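Long-range contacts in conserved hypothetical protein (Bacteroides thetaiotaomicron, PDB 2FB0), which is of unknown function but may be an oxidoreductase, as a member of the antibiotic biosynthesis monooxygenase family: residues M4-V9 with C56-N61; V9-N14 with A85-E90; V13-R18 with T48-F53; E27-S32 with A40-E45. All coordinates share one frame; numbering follows the deposited sequence. Where two conformers were deposited one is given.

Strand 5-12 supplies the first segments of contacts 1 and 2. Contact 1 closes a loop by pairing it with strand 52-59. Contact 2 pairs its later part with strand 86-93 near the C terminus and closes a longer loop. The two cross along the chain and share Val-9. Contact 3 begins where strand 5-12 gives out and joins the way into helix 18-32 to the turn before strand 52-59. It falls within the span of contact 1. Contact 4 is the innermost, a short return from helix 18-32 to strand 38-46. Together they tie all four strands and one covering helix. Arg-18 of contact 3 and Glu-45 of contact 4 form a salt bridge.

Contact 1 (M4-V9 with C56-N61); sequences MIRLNV and CETWQN
Ile-5 to Asn-8 run antiparallel to Cys-56 to Trp-59 as the central strand pair of the sheet in a dimeric alpha/beta-barrel fold. Ile-5/Trp-59 and Leu-7/Glu-57 are the hydrogen-bonded pairs. Arg-6/Thr-58 and Asn-8/Cys-56 are the non-hydrogen-bonded ones. Arg-6, Asn-8, Cys-56 and Thr-58 point to one face. Arg-6 CG is anti to the backbone N (chi1 167°). The bends at chi2 and chi3 bring CD and NE back toward strand 52-59, where the guanidinium grips one atom side-on with two nitrogens. Arg-6 NE donates to Thr-58 OG1 at 3.0 Å. Arg-6 NH2 donates to Thr-58 OG1 at 2.8 Å. Thr-58 OG1 sits close to the guanidinium plane. Arg-6 NE also makes a weak bond to Glu-57 O at 3.1 Å. Cys-56 SG lies beside the bend, 3.7 Å from Arg-6 CD. This face meets the second subunit: Arg-6 NH2 forms a salt bridge with Glu-90 of that chain, and Asn-8 ND2 bonds Asn-8 of that chain. The other face holds Ile-5, Leu-7, Glu-57 and Trp-59, with helix 62-68 packed on it. Here the Glu-57 carboxylate lies against aliphatic groups. Leu-7 CD1 is 3.3 Å from Glu-57 OE1, and Val-9 CG2 is 3.6 Å from Glu-57 OE2. An acetate ion is bound close to this carboxylate. The indole of Trp-59 fixes one of the carboxylate oxygens. Trp-59 NE1 donates to Glu-57 OE1 at 2.9 Å, nearly straight at 171°, in the ring plane and on the oxygen's anti lone pair.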
loop_
_atom_site.group_PDB
_atom_site.type_symbol
_atom_site.label_atom_id
_atom_site.label_comp_id
_atom_site.label_asym_id
_atom_site.label_seq_id
_atom_site.Cartn_x
_atom_site.Cartn_y
_atom_site.Cartn_z
HETATM N N MSE A 4 -15.431 -1.912 -8.072
HETATM C CA MSE A 4 -14.753 -1.424 -6.874
HETATM C C MSE A 4 -13.573 -0.532 -7.280
HETATM O O MSE A 4 -13.053 -0.634 -8.394
HETATM C CB MSE A 4 -14.264 -2.568 -5.984
HETATM C CG MSE A 4 -15.366 -3.231 -5.146
HETATM SE SE MSE A 4 -14.578 -4.628 -4.097
HETATM C CE MSE A 4 -14.174 -5.846 -5.515
ATOM N N ILE A 5 -13.177 0.354 -6.375
ATOM C CA ILE A 5 -12.083 1.281 -6.640
ATOM C C ILE A 5 -11.005 1.096 -5.584
ATOM O O ILE A 5 -11.294 1.085 -4.384
ATOM C CB ILE A 5 -12.570 2.754 -6.644
ATOM C CG1 ILE A 5 -13.489 3.011 -7.844
ATOM C CG2 ILE A 5 -11.386 3.734 -6.655
ATOM C CD1 ILE A 5 -14.231 4.333 -7.775
ATOM N N ARG A 6 -9.772 0.943 -6.046
ATOM C CA ARG A 6 -8.613 0.879 -5.167
ATOM C C ARG A 6 -7.878 2.223 -5.212
ATOM O O ARG A 6 -7.540 2.713 -6.292
ATOM C CB ARG A 6 -7.677 -0.268 -5.590
ATOM C CG ARG A 6 -6.272 -0.256 -4.938
ATOM C CD ARG A 6 -6.296 -0.380 -3.396
ATOM N NE ARG A 6 -7.231 -1.412 -2.934
ATOM C CZ ARG A 6 -6.971 -2.721 -2.963
ATOM N NH1 ARG A 6 -5.787 -3.162 -3.399
ATOM N NH2 ARG A 6 -7.884 -3.594 -2.525
ATOM N N LEU A 7 -7.637 2.811 -4.041
ATOM C CA LEU A 7 -6.754 3.983 -3.942
ATOM C C LEU A 7 -5.465 3.622 -3.233
ATOM O O LEU A 7 -5.484 2.910 -2.226
ATOM C CB LEU A 7 -7.427 5.157 -3.210
ATOM C CG LEU A 7 -8.798 5.673 -3.680
ATOM C CD1 LEU A 7 -9.176 6.920 -2.895
ATOM C CD2 LEU A 7 -8.770 6.001 -5.150
ATOM N N ASN A 8 -4.354 4.094 -3.791
ATOM C CA ASN A 8 -3.064 4.112 -3.129
ATOM C C ASN A 8 -2.651 5.577 -2.970
ATOM O O ASN A 8 -2.389 6.265 -3.961
ATOM C CB ASN A 8 -1.999 3.382 -3.955
ATOM C CG ASN A 8 -2.251 1.862 -4.088
ATOM O OD1 ASN A 8 -3.096 1.269 -3.388
ATOM N ND2 ASN A 8 -1.518 1.239 -4.993
ATOM N N VAL A 9 -2.593 6.044 -1.728
ATOM C CA VAL A 9 -2.305 7.450 -1.450
ATOM C C VAL A 9 -0.965 7.519 -0.737
ATOM O O VAL A 9 -0.843 7.096 0.411
ATOM C CB VAL A 9 -3.423 8.103 -0.607
ATOM C CG1 VAL A 9 -3.118 9.593 -0.361
ATOM C CG2 VAL A 9 -4.798 7.958 -1.307
ATOM N N CYS A 56 -3.990 2.894 1.909
ATOM C CA CYS A 56 -4.584 1.964 0.964
ATOM C C CYS A 56 -6.081 1.896 1.239
ATOM O O CYS A 56 -6.495 1.704 2.380
ATOM C CB CYS A 56 -3.961 0.576 1.123
ATOM S SG CYS A 56 -4.354 -0.517 -0.259
ATOM N N GLU A 57 -6.894 2.070 0.202
ATOM C CA GLU A 57 -8.338 2.125 0.378
ATOM C C GLU A 57 -9.010 1.284 -0.674
ATOM O O GLU A 57 -8.522 1.185 -1.786
ATOM C CB GLU A 57 -8.849 3.566 0.243
ATOM C CG GLU A 57 -7.989 4.563 0.989
ATOM C CD GLU A 57 -8.356 6.004 0.725
ATOM O OE1 GLU A 57 -9.517 6.296 0.377
ATOM O OE2 GLU A 57 -7.458 6.849 0.894
ATOM N N THR A 58 -10.151 0.699 -0.319
ATOM C CA THR A 58 -11.025 0.092 -1.308
ATOM C C THR A 58 -12.436 0.619 -1.106
ATOM O O THR A 58 -12.977 0.574 0.004
ATOM C CB THR A 58 -11.020 -1.440 -1.212
ATOM O OG1 THR A 58 -9.668 -1.893 -1.217
ATOM C CG2 THR A 58 -11.790 -2.077 -2.386
ATOM N N TRP A 59 -13.012 1.117 -2.194
ATOM C CA TRP A 59 -14.340 1.707 -2.189
ATOM C C TRP A 59 -15.258 0.867 -3.047
ATOM O O TRP A 59 -14.844 0.352 -4.086
ATOM C CB TRP A 59 -14.296 3.174 -2.657
ATOM C CG TRP A 59 -13.608 3.986 -1.611
ATOM C CD1 TRP A 59 -12.276 4.302 -1.555
ATOM C CD2 TRP A 59 -14.193 4.487 -0.409
ATOM N NE1 TRP A 59 -12.004 4.993 -0.391
ATOM C CE2 TRP A 59 -13.165 5.118 0.326
ATOM C CE3 TRP A 59 -15.495 4.471 0.117
ATOM C CZ2 TRP A 59 -13.400 5.740 1.552
ATOM C CZ3 TRP A 59 -15.725 5.087 1.336
ATOM C CH2 TRP A 59 -14.681 5.705 2.044
ATOM N N GLN A 60 -16.499 0.707 -2.589
ATOM C CA GLN A 60 -17.462 -0.143 -3.292
ATOM C C GLN A 60 -17.690 0.291 -4.727
ATOM O O GLN A 60 -17.834 -0.543 -5.622
ATOM C CB GLN A 60 -18.804 -0.189 -2.554
ATOM C CG GLN A 60 -19.713 -1.293 -3.112
ATOM C CD GLN A 60 -21.015 -1.428 -2.364
ATOM O OE1 GLN A 60 -21.063 -1.291 -1.135
ATOM N NE2 GLN A 60 -22.090 -1.685 -3.104
ATOM N N ASN A 61 -17.734 1.604 -4.933
ATOM C CA ASN A 61 -17.940 2.190 -6.246
ATOM C C ASN A 61 -17.601 3.678 -6.218
ATOM O O ASN A 61 -17.256 4.241 -5.158
ATOM C CB ASN A 61 -19.396 1.981 -6.719
ATOM C CG ASN A 61 -20.412 2.473 -5.710
ATOM O OD1 ASN A 61 -20.429 3.651 -5.358
ATOM N ND2 ASN A 61 -21.267 1.568 -5.229
#

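Contact 2 (V9-N14 with A85-E90)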
loop_
_atom_site.group_PDB
_atom_site.type_symbol
_atom_site.label_atom_id
_atom_site.label_comp_id
_atom_site.label_asym_id
_atom_site.label_seq_id
_atom_site.Cartn_x
_atom_site.Cartn_y
_atom_site.Cartn_z
ATOM N N VAL A 9 -2.593 6.044 -1.728
ATOM C CA VAL A 9 -2.305 7.450 -1.450
ATOM C C VAL A 9 -0.965 7.519 -0.737
ATOM O O VAL A 9 -0.843 7.096 0.411
ATOM C CB VAL A 9 -3.423 8.103 -0.607
ATOM C CG1 VAL A 9 -3.118 9.593 -0.361
ATOM C CG2 VAL A 9 -4.798 7.958 -1.307
ATOM N N PHE A 10 0.047 7.997 -1.452
ATOM C CA PHE A 10 1.410 8.053 -0.931
ATOM C C PHE A 10 1.635 9.392 -0.265
ATOM O O PHE A 10 1.215 10.422 -0.783
ATOM C CB PHE A 10 2.421 7.803 -2.048
ATOM C CG PHE A 10 2.207 6.485 -2.750
ATOM C CD1 PHE A 10 2.729 5.312 -2.220
ATOM C CD2 PHE A 10 1.460 6.423 -3.920
ATOM C CE1 PHE A 10 2.516 4.091 -2.851
ATOM C CE2 PHE A 10 1.239 5.197 -4.569
ATOM C CZ PHE A 10 1.773 4.027 -4.022
ATOM N N VAL A 11 2.259 9.355 0.907
ATOM C CA VAL A 11 2.481 10.546 1.721
ATOM C C VAL A 11 3.969 10.661 2.046
ATOM O O VAL A 11 4.589 9.701 2.543
ATOM C CB VAL A 11 1.654 10.530 3.035
ATOM C CG1 VAL A 11 1.828 11.847 3.814
ATOM C CG2 VAL A 11 0.158 10.274 2.767
ATOM N N ARG A 12 4.546 11.821 1.737
ATOM C CA ARG A 12 5.924 12.127 2.115
ATOM C C ARG A 12 5.877 13.150 3.254
ATOM O O ARG A 12 5.219 14.188 3.137
ATOM C CB ARG A 12 6.720 12.655 0.907
ATOM C CG ARG A 12 8.253 12.601 1.067
ATOM C CD ARG A 12 8.795 13.807 1.835
ATOM N NE ARG A 12 10.140 13.582 2.374
ATOM C CZ ARG A 12 10.782 14.419 3.190
ATOM N NH1 ARG A 12 10.219 15.565 3.574
ATOM N NH2 ARG A 12 11.996 14.101 3.627
ATOM N N VAL A 13 6.562 12.843 4.351
ATOM C CA VAL A 13 6.516 13.657 5.567
ATOM C C VAL A 13 7.889 13.700 6.258
ATOM O O VAL A 13 8.598 12.681 6.306
ATOM C CB VAL A 13 5.419 13.128 6.551
ATOM C CG1 VAL A 13 5.732 11.689 7.048
ATOM C CG2 VAL A 13 5.202 14.091 7.714
ATOM N N ASN A 14 8.262 14.873 6.782
ATOM C CA ASN A 14 9.519 15.032 7.526
ATOM C C ASN A 14 9.432 14.448 8.924
ATOM O O ASN A 14 8.349 14.077 9.374
ATOM C CB ASN A 14 9.986 16.510 7.548
ATOM C CG ASN A 14 9.088 17.414 8.399
ATOM O OD1 ASN A 14 8.462 16.984 9.370
ATOM N ND2 ASN A 14 9.045 18.690 8.036
ATOM N N ALA A 85 2.227 17.425 5.407
ATOM C CA ALA A 85 2.897 16.499 4.500
ATOM C C ALA A 85 2.456 16.696 3.050
ATOM O O ALA A 85 1.555 17.491 2.773
ATOM C CB ALA A 85 2.624 15.034 4.971
ATOM N N GLU A 86 3.088 15.974 2.126
ATOM C CA GLU A 86 2.670 16.003 0.720
ATOM C C GLU A 86 2.031 14.681 0.310
ATOM O O GLU A 86 2.579 13.604 0.570
ATOM C CB GLU A 86 3.836 16.344 -0.214
ATOM C CG GLU A 86 4.521 17.707 0.082
ATOM C CD GLU A 86 3.572 18.929 0.051
ATOM O OE1 GLU A 86 2.641 18.981 -0.794
ATOM O OE2 GLU A 86 3.779 19.860 0.873
HETATM N N MSE A 87 0.875 14.778 -0.335
HETATM C CA MSE A 87 0.071 13.614 -0.673
HETATM C C MSE A 87 -0.015 13.444 -2.176
HETATM O O MSE A 87 -0.152 14.436 -2.906
HETATM C CB MSE A 87 -1.344 13.778 -0.125
HETATM C CG MSE A 87 -1.426 13.907 1.374
HETATM SE SE MSE A 87 -3.264 14.060 1.996
HETATM C CE MSE A 87 -4.204 13.239 0.537
ATOM N N LYS A 88 0.049 12.193 -2.629
ATOM C CA LYS A 88 -0.221 11.855 -4.029
ATOM C C LYS A 88 -1.193 10.683 -4.103
ATOM O O LYS A 88 -0.867 9.561 -3.703
ATOM C CB LYS A 88 1.059 11.502 -4.790
ATOM C CG LYS A 88 0.792 11.147 -6.274
ATOM C CD LYS A 88 2.036 10.526 -6.941
ATOM C CE LYS A 88 1.782 10.193 -8.416
ATOM N NZ LYS A 88 3.077 9.995 -9.138
ATOM N N LEU A 89 -2.370 10.948 -4.651
ATOM C CA LEU A 89 -3.407 9.938 -4.763
ATOM C C LEU A 89 -3.374 9.251 -6.138
ATOM O O LEU A 89 -3.307 9.910 -7.182
ATOM C CB LEU A 89 -4.772 10.572 -4.473
ATOM C CG LEU A 89 -6.037 9.715 -4.612
ATOM C CD1 LEU A 89 -7.124 10.313 -3.745
ATOM C CD2 LEU A 89 -6.476 9.656 -6.063
ATOM N N GLU A 90 -3.394 7.921 -6.124
ATOM C CA GLU A 90 -3.519 7.133 -7.347
ATOM C C GLU A 90 -4.760 6.245 -7.220
ATOM O O GLU A 90 -4.988 5.625 -6.174
ATOM C CB GLU A 90 -2.263 6.294 -7.612
ATOM C CG GLU A 90 -0.966 7.117 -7.664
ATOM C CD GLU A 90 0.228 6.341 -8.190
ATOM O OE1 GLU A 90 0.473 5.191 -7.764
ATOM O OE2 GLU A 90 0.940 6.899 -9.044
#
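Val-9 to Arg-12 and Glu-86 to Leu-89 run antiparallel: the axes of the two short strand segments approach to 4.6 Å, with N-to-C directions at 165°. This is the edge pairing of the antiparallel sheet in a dimeric alpha/beta-barrel subunit. Phe-10/Lys-88 and Arg-12/Glu-86 are the hydrogen-bonded pairs, each closed by two backbone bonds. Val-9, Val-11, Met-87 and Leu-89 point to the face under the helices. The two branches of Val-9 are shared out: CG1 meets Met-87 CE at 3.9 Å, and CG2 meets Leu-89 CG at the same distance. Val-11 CG1 is anti to the backbone N (chi1 -176°) and presses on Ala-85 CB at 3.5 Å, a tight carbon pair. The methyl of Ala-85 points toward segment 9-14 and meets three of its residues. Ala-85 CB also touches Val-13 CB at 3.7 Å and lies 3.3 Å from Arg-12 O. Phe-10 lies on the other face, toward the second subunit. Its ring presents an edge carbon, CE2, to Glu-90 OE1 at 3.3 Å. The carboxylate plane is turned 82° against the ring. Glu-90 OE1 has a stronger partner, a salt bridge to Arg-6 of the second subunit. Arg-12 pairs with Asp-51. Strand 86-93 is an outer strand of the sheet within this chain. Strand 52-59 flanks strand 5-12 on its other side, and helix 72-84 covers Val-11 and Met-87 through Ile-81.

Contact 3 (V13-R18 with T48-F53)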
loop_
_atom_site.group_PDB
_atom_site.type_symbol
_atom_site.label_atom_id
_atom_site.label_comp_id
_atom_site.label_asym_id
_atom_site.label_seq_id
_atom_site.Cartn_x
_atom_site.Cartn_y
_atom_site.Cartn_z
ATOM N N VAL A 13 6.562 12.843 4.351
ATOM C CA VAL A 13 6.516 13.657 5.567
ATOM C C VAL A 13 7.889 13.700 6.258
ATOM O O VAL A 13 8.598 12.681 6.306
ATOM C CB VAL A 13 5.419 13.128 6.551
ATOM C CG1 VAL A 13 5.732 11.689 7.048
ATOM C CG2 VAL A 13 5.202 14.091 7.714
ATOM N N ASN A 14 8.262 14.873 6.782
ATOM C CA ASN A 14 9.519 15.032 7.526
ATOM C C ASN A 14 9.432 14.448 8.924
ATOM O O ASN A 14 8.349 14.077 9.374
ATOM C CB ASN A 14 9.986 16.510 7.548
ATOM C CG ASN A 14 9.088 17.414 8.399
ATOM O OD1 ASN A 14 8.462 16.984 9.370
ATOM N ND2 ASN A 14 9.045 18.690 8.036
ATOM N N GLU A 15 10.573 14.368 9.616
ATOM C CA GLU A 15 10.635 13.726 10.929
ATOM C C GLU A 15 9.870 14.471 12.010
ATOM O O GLU A 15 9.297 13.851 12.916
ATOM C CB GLU A 15 12.092 13.507 11.370
ATOM C CG GLU A 15 12.219 12.602 12.607
ATOM C CD GLU A 15 11.709 11.167 12.362
ATOM O OE1 GLU A 15 12.018 10.591 11.290
ATOM O OE2 GLU A 15 11.001 10.622 13.248
ATOM N N THR A 16 9.852 15.802 11.925
ATOM C CA THR A 16 9.091 16.596 12.893
ATOM C C THR A 16 7.599 16.254 12.825
ATOM O O THR A 16 6.937 16.150 13.860
ATOM C CB THR A 16 9.275 18.115 12.653
ATOM O OG1 THR A 16 10.673 18.426 12.648
ATOM C CG2 THR A 16 8.561 18.937 13.747
ATOM N N ASN A 17 7.094 16.068 11.605
ATOM C CA ASN A 17 5.652 15.927 11.354
ATOM C C ASN A 17 5.173 14.471 11.207
ATOM O O ASN A 17 3.972 14.211 11.104
ATOM C CB ASN A 17 5.276 16.705 10.084
ATOM C CG ASN A 17 5.461 18.219 10.235
ATOM O OD1 ASN A 17 5.727 18.720 11.325
ATOM N ND2 ASN A 17 5.304 18.940 9.139
ATOM N N ARG A 18 6.127 13.543 11.180
ATOM C CA ARG A 18 5.862 12.148 10.804
ATOM C C ARG A 18 4.748 11.506 11.628
ATOM O O ARG A 18 3.747 11.045 11.071
ATOM C CB ARG A 18 7.158 11.320 10.862
ATOM C CG ARG A 18 7.001 9.871 10.355
ATOM C CD ARG A 18 8.246 9.033 10.631
ATOM N NE ARG A 18 8.083 7.688 10.081
ATOM C CZ ARG A 18 7.482 6.686 10.716
ATOM N NH1 ARG A 18 7.009 6.858 11.947
ATOM N NH2 ARG A 18 7.374 5.492 10.128
ATOM N N THR A 48 11.263 0.781 4.755
ATOM C CA THR A 48 12.581 1.131 4.230
ATOM C C THR A 48 12.873 2.643 4.182
ATOM O O THR A 48 14.041 3.043 4.174
ATOM C CB THR A 48 12.838 0.526 2.810
ATOM O OG1 THR A 48 12.010 1.175 1.834
ATOM C CG2 THR A 48 12.591 -1.009 2.773
ATOM N N ARG A 49 11.821 3.465 4.124
ATOM C CA ARG A 49 11.954 4.933 3.999
ATOM C C ARG A 49 11.138 5.617 5.093
ATOM O O ARG A 49 9.904 5.647 5.038
ATOM C CB ARG A 49 11.474 5.410 2.624
ATOM C CG ARG A 49 12.248 4.825 1.453
ATOM C CD ARG A 49 11.592 5.146 0.116
ATOM N NE ARG A 49 10.326 4.439 -0.080
ATOM C CZ ARG A 49 9.416 4.752 -1.004
ATOM N NH1 ARG A 49 9.595 5.795 -1.826
ATOM N NH2 ARG A 49 8.302 4.040 -1.090
ATOM N N ARG A 50 11.841 6.155 6.089
ATOM C CA ARG A 50 11.222 6.820 7.235
ATOM C C ARG A 50 10.217 7.906 6.876
ATOM O O ARG A 50 9.247 8.114 7.606
ATOM C CB ARG A 50 12.299 7.452 8.130
ATOM C CG ARG A 50 12.848 6.519 9.162
ATOM C CD ARG A 50 11.790 6.121 10.175
ATOM N NE ARG A 50 11.547 7.154 11.179
ATOM C CZ ARG A 50 10.885 6.930 12.309
ATOM N NH1 ARG A 50 10.415 5.712 12.565
ATOM N NH2 ARG A 50 10.696 7.908 13.186
ATOM N N ASP A 51 10.454 8.584 5.756
ATOM C CA ASP A 51 9.659 9.754 5.369
ATOM C C ASP A 51 8.463 9.403 4.484
ATOM O O ASP A 51 7.758 10.289 4.026
ATOM C CB ASP A 51 10.554 10.822 4.693
ATOM C CG ASP A 51 11.204 10.333 3.402
ATOM O OD1 ASP A 51 11.361 9.102 3.206
ATOM O OD2 ASP A 51 11.578 11.184 2.568
ATOM N N VAL A 52 8.237 8.108 4.250
ATOM C CA VAL A 52 7.151 7.680 3.371
ATOM C C VAL A 52 6.144 6.807 4.120
ATOM O O VAL A 52 6.520 5.863 4.815
ATOM C CB VAL A 52 7.662 6.932 2.103
ATOM C CG1 VAL A 52 6.475 6.489 1.225
ATOM C CG2 VAL A 52 8.613 7.803 1.279
ATOM N N PHE A 53 4.865 7.146 4.005
ATOM C CA PHE A 53 3.807 6.200 4.372
ATOM C C PHE A 53 2.727 6.239 3.303
ATOM O O PHE A 53 2.812 7.044 2.383
ATOM C CB PHE A 53 3.291 6.389 5.821
ATOM C CG PHE A 53 2.406 7.602 6.041
ATOM C CD1 PHE A 53 2.961 8.835 6.406
ATOM C CD2 PHE A 53 1.011 7.494 5.939
ATOM C CE1 PHE A 53 2.136 9.947 6.648
ATOM C CE2 PHE A 53 0.180 8.589 6.172
ATOM C CZ PHE A 53 0.744 9.829 6.536
HETATM O O HOH W 1 10.271 11.251 8.330
HETATM O O HOH W 2 7.911 5.025 7.328
#
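Glu-15 OE2 takes a bond from Arg-50 NH2 at 2.7 Å, the short limb of a salt bridge. The nitrogen comes from the syn side of the carboxylate. The two flat groups are nearly coplanar, and Arg-50 NE adds only a weak bond to Glu-15 OE1. Arg-50 sits in a type I beta turn from Arg-49 to Val-52 that leads into strand 52-59. The facing loop carries an Asx motif, in which Asn-14 OD1 accepts from the backbone N of Asn-17, just before helix 18-32. Arg-18 reaches across from the first turn of that helix. Its chain is extended, with CG anti to the backbone N (chi1 -175°). Arg-18 NE donates to Arg-50 O at 2.8 Å, within its own guanidinium plane. The same guanidinium lies flat on that of Arg-50, with centres 3.8 Å apart and planes at 5°. Arg-50 NH1 sits over the centre of the Arg-18 group. The like charges would be expected to repel; the salt bridges of Arg-50 to Glu-15 and of Arg-18 to Glu-45 probably offset this. A water also accepts from Arg-18 NH2 at 2.9 Å. Arg-50 NH1 is hydrogen-bonded to a glycerol, probably from the crystallisation liquor. Beside the arginine stack, Val-13 N donates to Asp-51 O at 2.8 Å. Asp-51 OD2 forms a salt bridge with Arg-12. Val-13 CG1 occupies the crowded position between the backbone N and the carbonyl carbon, and meets the edge of the Phe-53 ring at CE1, 4.0 Å away.

Contact 4 (E27-S32 with A40-E45); sequences ELTACS and AYDTFE. With ACT (acetate ion), chain B.
Tyr-41 packs its ring against Leu-28, Thr-29 and Ser-32 and gives its hydroxyl to a bound acetate: Tyr-41 OH donates to ACT O at 2.8 Å. His-68 NE2 bonds the same ion. The contact joins helix 18-32 to strand 38-46, which run almost antiparallel, in the helix layer over the sheet of a dimeric alpha/beta-barrel subunit. Tyr-41 CG is anti to the backbone N (chi1 -160°), which carries it on toward the helix. Ser-32 CB lies over one ring face, a CH-pi contact of 3.9 Å to the centroid. Thr-29 OG1 comes to the ring edge, 3.4 Å from Tyr-41 CD2. Leu-28 CD2 closes on the hydroxyl, 3.1 Å from Tyr-41 OH. Ser-32 OG donates to Leu-28 O at 2.7 Å, from the opposite face of that carbonyl to Ser-32 N. One direct hydrogen bond links helix to strand: Thr-43 OG1 donates to Thr-29 OG1 at 2.9 Å. Thr-29 OG1 is also bonded to Ala-25 O. The acetate probably came from the crystallisation liquor. The Glu-57 side chain also borders it, which brings two carboxylates close together. The grip by a tyrosine hydroxyl and a histidine nitrogen is consistent with a pocket that can hold a small carboxylate.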
loop_
_atom_site.group_PDB
_atom_site.type_symbol
_atom_site.label_atom_id
_atom_site.label_comp_id
_atom_site.label_asym_id
_atom_site.label_seq_id
_atom_site.Cartn_x
_atom_site.Cartn_y
_atom_site.Cartn_z
ATOM N N GLU A 27 -6.641 8.205 12.461
ATOM C CA GLU A 27 -7.947 8.730 12.849
ATOM C C GLU A 27 -8.916 8.715 11.666
ATOM O O GLU A 27 -10.073 8.335 11.816
ATOM C CB GLU A 27 -7.810 10.138 13.448
ATOM C CG GLU A 27 -6.747 10.201 14.533
ATOM C CD GLU A 27 -6.753 11.498 15.312
ATOM O OE1 GLU A 27 -6.282 12.523 14.780
ATOM O OE2 GLU A 27 -7.207 11.486 16.474
ATOM N N LEU A 28 -8.426 9.102 10.490
ATOM C CA LEU A 28 -9.217 9.084 9.263
ATOM C C LEU A 28 -9.586 7.626 8.880
ATOM O O LEU A 28 -10.675 7.362 8.374
ATOM C CB LEU A 28 -8.472 9.791 8.111
ATOM C CG LEU A 28 -9.183 9.878 6.749
ATOM C CD1 LEU A 28 -10.581 10.523 6.861
ATOM C CD2 LEU A 28 -8.325 10.603 5.704
ATOM N N THR A 29 -8.669 6.699 9.143
ATOM C CA THR A 29 -8.903 5.266 8.908
ATOM C C THR A 29 -10.101 4.765 9.743
ATOM O O THR A 29 -11.026 4.182 9.202
ATOM C CB THR A 29 -7.624 4.432 9.203
ATOM O OG1 THR A 29 -6.579 4.802 8.289
ATOM C CG2 THR A 29 -7.899 2.913 9.095
ATOM N N ALA A 30 -10.089 5.034 11.047
ATOM C CA ALA A 30 -11.212 4.650 11.918
ATOM C C ALA A 30 -12.538 5.268 11.466
ATOM O O ALA A 30 -13.566 4.596 11.480
ATOM C CB ALA A 30 -10.902 5.000 13.400
ATOM N N CYS A 31 -12.515 6.539 11.047
ATOM C CA CYS A 31 -13.725 7.222 10.579
ATOM C C CYS A 31 -14.265 6.636 9.270
ATOM O O CYS A 31 -15.467 6.389 9.137
ATOM C CB CYS A 31 -13.462 8.717 10.365
ATOM S SG CYS A 31 -13.209 9.661 11.859
ATOM N N SER A 32 -13.372 6.428 8.305
ATOM C CA SER A 32 -13.765 5.960 6.979
ATOM C C SER A 32 -14.327 4.533 7.015
ATOM O O SER A 32 -15.284 4.234 6.304
ATOM C CB SER A 32 -12.590 6.064 5.999
ATOM O OG SER A 32 -12.007 7.361 6.054
ATOM N N ALA A 40 -12.372 -1.292 2.476
ATOM C CA ALA A 40 -11.123 -1.409 3.227
ATOM C C ALA A 40 -10.429 -0.052 3.310
ATOM O O ALA A 40 -10.585 0.795 2.427
ATOM C CB ALA A 40 -10.191 -2.431 2.570
ATOM N N TYR A 41 -9.656 0.144 4.372
ATOM C CA TYR A 41 -8.962 1.391 4.566
ATOM C C TYR A 41 -7.943 1.153 5.656
ATOM O O TYR A 41 -8.297 0.691 6.733
ATOM C CB TYR A 41 -9.967 2.477 4.987
ATOM C CG TYR A 41 -9.516 3.907 4.765
ATOM C CD1 TYR A 41 -10.193 4.737 3.874
ATOM C CD2 TYR A 41 -8.416 4.430 5.455
ATOM C CE1 TYR A 41 -9.796 6.082 3.682
ATOM C CE2 TYR A 41 -8.008 5.761 5.269
ATOM C CZ TYR A 41 -8.698 6.573 4.386
ATOM O OH TYR A 41 -8.269 7.874 4.196
ATOM N N ASP A 42 -6.679 1.457 5.380
ATOM C CA ASP A 42 -5.648 1.345 6.409
ATOM C C ASP A 42 -4.470 2.255 6.098
ATOM O O ASP A 42 -4.250 2.630 4.950
ATOM C CB ASP A 42 -5.176 -0.119 6.578
ATOM C CG ASP A 42 -4.514 -0.381 7.935
ATOM O OD1 ASP A 42 -4.550 0.505 8.825
ATOM O OD2 ASP A 42 -3.961 -1.492 8.127
ATOM N N THR A 43 -3.715 2.579 7.137
ATOM C CA THR A 43 -2.494 3.368 7.040
ATOM C C THR A 43 -1.297 2.435 7.176
ATOM O O THR A 43 -1.281 1.602 8.073
ATOM C CB THR A 43 -2.496 4.434 8.162
ATOM O OG1 THR A 43 -3.690 5.219 8.034
ATOM C CG2 THR A 43 -1.255 5.325 8.088
ATOM N N PHE A 44 -0.320 2.571 6.275
ATOM C CA PHE A 44 0.867 1.724 6.233
ATOM C C PHE A 44 2.122 2.590 6.167
ATOM O O PHE A 44 2.224 3.464 5.303
ATOM C CB PHE A 44 0.879 0.852 4.965
ATOM C CG PHE A 44 -0.246 -0.130 4.871
ATOM C CD1 PHE A 44 -0.065 -1.459 5.279
ATOM C CD2 PHE A 44 -1.476 0.250 4.344
ATOM C CE1 PHE A 44 -1.112 -2.382 5.184
ATOM C CE2 PHE A 44 -2.527 -0.677 4.244
ATOM C CZ PHE A 44 -2.331 -1.998 4.668
ATOM N N GLU A 45 3.094 2.301 7.020
ATOM C CA GLU A 45 4.373 3.011 7.021
ATOM C C GLU A 45 5.422 2.218 6.251
ATOM O O GLU A 45 5.533 0.997 6.419
ATOM C CB GLU A 45 4.861 3.177 8.456
ATOM C CG GLU A 45 3.896 3.923 9.343
ATOM C CD GLU A 45 4.168 3.706 10.824
ATOM O OE1 GLU A 45 5.351 3.744 11.231
ATOM O OE2 GLU A 45 3.190 3.515 11.573
HETATM C C ACT B . -9.065 9.415 1.028
HETATM O O ACT B . -9.603 9.228 2.148
HETATM O OXT ACT B . -9.799 9.323 0.008
HETATM C CH3 ACT B . -7.622 9.758 0.901
#